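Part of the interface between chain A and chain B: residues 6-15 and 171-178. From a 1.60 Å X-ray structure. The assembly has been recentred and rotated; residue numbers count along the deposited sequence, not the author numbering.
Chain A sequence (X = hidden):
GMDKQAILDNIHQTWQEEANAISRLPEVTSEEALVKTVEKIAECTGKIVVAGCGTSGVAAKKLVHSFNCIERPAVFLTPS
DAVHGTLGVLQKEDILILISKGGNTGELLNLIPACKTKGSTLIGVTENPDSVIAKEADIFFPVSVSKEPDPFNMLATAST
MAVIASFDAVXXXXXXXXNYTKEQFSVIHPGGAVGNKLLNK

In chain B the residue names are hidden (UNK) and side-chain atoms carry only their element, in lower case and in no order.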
# COMPACT_ATOMS: atom_id res chain seq x y z
N ALA A 6 26.18 23.02 -13.79
CA ALA A 6 24.97 23.64 -13.22
C ALA A 6 24.10 22.57 -12.52
O ALA A 6 23.57 22.82 -11.43
CB ALA A 6 24.16 24.40 -14.28
N ILE A 7 24.01 21.38 -13.12
CA ILE A 7 23.27 20.25 -12.52
C ILE A 7 23.89 19.84 -11.20
O ILE A 7 23.18 19.76 -10.17
CB ILE A 7 23.20 19.04 -13.48
CG1 ILE A 7 22.26 19.40 -14.65
CG2 ILE A 7 22.72 17.76 -12.74
CD1 ILE A 7 22.14 18.36 -15.73
N LEU A 8 25.20 19.59 -11.22
CA LEU A 8 25.96 19.19 -10.02
C LEU A 8 25.94 20.23 -8.90
O LEU A 8 25.82 19.85 -7.74
CB LEU A 8 27.42 18.83 -10.38
CG LEU A 8 27.62 17.60 -11.27
CD1 LEU A 8 29.08 17.49 -11.67
CD2 LEU A 8 27.18 16.32 -10.55
N ASP A 9 26.05 21.52 -9.25
CA ASP A 9 25.95 22.60 -8.25
C ASP A 9 24.57 22.61 -7.58
O ASP A 9 24.48 22.72 -6.37
CB ASP A 9 26.27 23.97 -8.86
CG ASP A 9 27.74 24.13 -9.25
OD1 ASP A 9 28.54 23.19 -9.06
OD2 ASP A 9 28.10 25.21 -9.75
N ASN A 10 23.52 22.47 -8.39
CA ASN A 10 22.11 22.41 -7.88
C ASN A 10 21.94 21.24 -6.89
O ASN A 10 21.43 21.42 -5.75
CB ASN A 10 21.14 22.31 -9.09
CG ASN A 10 19.66 22.39 -8.70
OD1 ASN A 10 19.12 21.51 -8.02
ND2 ASN A 10 18.98 23.41 -9.19
N ILE A 11 22.37 20.06 -7.33
CA ILE A 11 22.39 18.82 -6.54
C ILE A 11 23.16 18.98 -5.23
O ILE A 11 22.63 18.70 -4.15
CB ILE A 11 22.93 17.61 -7.38
CG1 ILE A 11 21.85 17.18 -8.39
CG2 ILE A 11 23.30 16.41 -6.46
CD1 ILE A 11 22.23 15.99 -9.30
N HIS A 12 24.40 19.46 -5.31
CA HIS A 12 25.21 19.65 -4.07
C HIS A 12 24.59 20.58 -3.04
O HIS A 12 24.74 20.34 -1.82
CB HIS A 12 26.64 20.15 -4.39
CG HIS A 12 27.45 19.17 -5.16
ND1 HIS A 12 28.43 19.55 -6.06
CD2 HIS A 12 27.39 17.82 -5.22
CE1 HIS A 12 28.96 18.47 -6.60
NE2 HIS A 12 28.34 17.41 -6.11
N GLN A 13 23.91 21.64 -3.51
CA GLN A 13 23.23 22.60 -2.65
C GLN A 13 22.11 21.88 -1.87
O GLN A 13 21.97 22.04 -0.66
CB GLN A 13 22.64 23.75 -3.47
CG GLN A 13 21.97 24.90 -2.69
CD GLN A 13 22.91 26.03 -2.27
OE1 GLN A 13 22.48 27.18 -2.19
NE2 GLN A 13 24.18 25.72 -2.06
N THR A 14 21.36 21.03 -2.58
CA THR A 14 20.28 20.27 -1.93
C THR A 14 20.83 19.38 -0.82
O THR A 14 20.28 19.39 0.29
CB THR A 14 19.45 19.43 -2.95
OG1 THR A 14 18.73 20.32 -3.80
CG2 THR A 14 18.46 18.52 -2.23
N TRP A 15 21.90 18.64 -1.10
CA TRP A 15 22.50 17.76 -0.09
C TRP A 15 23.04 18.53 1.10
O TRP A 15 22.92 18.07 2.22
CB TRP A 15 23.60 16.87 -0.68
CG TRP A 15 23.13 15.89 -1.70
CD1 TRP A 15 21.86 15.34 -1.79
CD2 TRP A 15 23.92 15.23 -2.69
NE1 TRP A 15 21.83 14.43 -2.81
CE2 TRP A 15 23.07 14.35 -3.39
CE3 TRP A 15 25.26 15.35 -3.10
CZ2 TRP A 15 23.51 13.56 -4.45
CZ3 TRP A 15 25.71 14.54 -4.16
CH2 TRP A 15 24.83 13.67 -4.83
N UNK B 171 15.27 15.28 -8.11
CA UNK B 171 13.92 15.88 -8.22
C UNK B 171 13.95 17.41 -8.08
O UNK B 171 13.35 18.11 -8.87
c UNK B 171 11.59 15.90 -7.15
c UNK B 171 12.94 15.18 -7.25
c UNK B 171 12.04 12.82 -6.69
c UNK B 171 12.74 13.72 -7.71
N UNK B 172 14.72 17.94 -7.14
CA UNK B 172 14.86 19.40 -6.98
C UNK B 172 15.53 19.99 -8.23
O UNK B 172 15.10 21.05 -8.71
c UNK B 172 15.61 19.74 -5.66
c UNK B 172 16.02 21.21 -5.62
c UNK B 172 14.70 19.41 -4.48
N UNK B 173 16.50 19.27 -8.80
CA UNK B 173 17.23 19.72 -9.98
C UNK B 173 16.29 19.75 -11.18
O UNK B 173 16.31 20.71 -11.97
s UNK B 173 19.46 19.58 -11.51
c UNK B 173 18.44 18.84 -10.27
N UNK B 174 15.44 18.72 -11.28
CA UNK B 174 14.44 18.64 -12.36
C UNK B 174 13.43 19.80 -12.38
O UNK B 174 12.99 20.20 -13.47
c UNK B 174 14.46 16.07 -12.81
c UNK B 174 13.78 14.77 -12.34
c UNK B 174 14.56 16.07 -14.32
c UNK B 174 13.71 17.29 -12.28
N UNK B 175 13.09 20.35 -11.22
CA UNK B 175 12.15 21.49 -11.13
C UNK B 175 12.69 22.70 -11.92
O UNK B 175 11.94 23.35 -12.64
se UNK B 175 10.92 21.20 -7.08
c UNK B 175 9.85 22.78 -7.15
c UNK B 175 11.07 20.79 -8.94
c UNK B 175 11.86 21.85 -9.68
N UNK B 176 13.99 22.96 -11.80
CA UNK B 176 14.66 24.03 -12.58
C UNK B 176 14.79 23.60 -14.04
O UNK B 176 14.43 24.36 -14.95
c UNK B 176 16.06 24.34 -12.01
c UNK B 176 16.75 25.49 -12.76
o UNK B 176 15.92 24.69 -10.65
N UNK B 177 15.30 22.39 -14.24
CA UNK B 177 15.53 21.80 -15.58
C UNK B 177 14.30 21.84 -16.49
O UNK B 177 14.41 22.17 -17.68
c UNK B 177 15.88 19.24 -17.75
c UNK B 177 15.99 20.34 -15.45
c UNK B 177 17.88 18.58 -18.96
c UNK B 177 16.64 19.74 -16.69
c UNK B 177 16.49 18.66 -18.89
c UNK B 177 18.03 19.62 -16.77
c UNK B 177 18.67 19.05 -17.91
o UNK B 177 18.49 18.02 -20.06
N UNK B 178 13.15 21.49 -15.92
CA UNK B 178 11.89 21.43 -16.67
C UNK B 178 11.01 22.68 -16.56
O UNK B 178 9.88 22.67 -17.08
c UNK B 178 11.10 20.21 -16.20
c UNK B 178 9.46 17.58 -17.18
se UNK B 178 10.80 17.40 -15.82
c UNK B 178 11.86 18.91 -16.35
O HOH W 1 16.20 23.44 -8.47

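Position 171 carries four side-chain carbons, forked at the first, with one arm two carbons long. None of its atoms comes within contact distance of the chain A stretch, and it adds nothing to the contact. A fork at CB with unequal arms is the mark of isoleucine, so this is Ile171(B).

Position 172 has three side-chain carbons, one bearing the other two, and one of the two outer carbons lies 3.4 Å from OG1 of Thr14(A). With no heteroatom and both arms a single carbon long, the residue is valine. The CA-to-CB bond of Val172(B) points toward chain A, and the carbon near Thr14(A) is its CG1. The same CG1 lies 3.9 Å from OD1 of Asn10(A), so one methyl packs beside two polar atoms without bonding to either.

At position 173 there is one carbon and then one sulfur, and the sulfur lies 3.9 Å from CG2 of Ile7(A). One carbon and one sulfur define cysteine. This backbone comes close: CA of Cys173(B) is 6.0 Å from CA of Asn10(A), and 3.3 Å from OD1 of Asn10(A). While its SG rests on Ile7(A), its CB lies 4.2 Å from CG1 of Ile11(A). The small side chain thus sits against two isoleucines one helical turn apart, and this residue has the largest covered area in either stretch, 80 Å².

Position 174 shows four carbons forked at the second, and they make no contact with chain A; the pattern is that of leucine. The CA-to-CB bond of Leu174(B) points away from chain A.

Position 175 is an unbranched chain of two carbons, a selenium and a terminal carbon, and it touches nothing on chain A. This is methionine in its selenomethionine form. The CA-to-CB bond of Met175(B) runs sideways and the end of the chain leads away; CB, the side-chain atom nearest the other stretch, is still 7.3 Å from ND2 of Asn10(A).

At position 176 one carbon carries an oxygen and a carbon, and the oxygen lies 3.6 Å from ND2 of Asn10(A). The branched pattern is that of threonine. The CA-to-CB bond of Thr176(B) points toward chain A, but no direct hydrogen bond forms between its OG1 and Asn10(A); a water joins them instead.

Position 177 has one carbon followed by a six-carbon ring bearing an oxygen, and a ring carbon lies 4.2 Å from CD1 of Ile7(A). The ring with its oxygen makes this tyrosine. The ring carbon is CE2 of Tyr177(B), and Ile7(A) meets the ring obliquely.

Position 178 repeats the unbranched pattern of two carbons, selenium and carbon, out of reach of chain A, so it too is selenomethionine. Met178(B) leaves helical phi/psi (-97/7).

The contact is a crossing of two helices whose axes approach to 9.1 Å, with 135° between their N-to-C directions. No hydrogen bond links the stretches directly. Ile7(A) and Ile11(A) supply apolar packing against Cys173(B), and Ile7(A) extends it to Tyr177(B). The polar link runs through water 1, whose O accepts from ND2 of Asn10(A) at 2.9 Å, donates to the backbone O of Val172(B) at 2.6 Å, and hydrogen-bonds OG1 of Thr176(B) at 2.5 Å. One water thereby ties the amide of Asn10(A) to two residues a helical turn apart. The two stretches bury 316 Å² in total.

Chain B, residues 171-178: IVCLMTYM
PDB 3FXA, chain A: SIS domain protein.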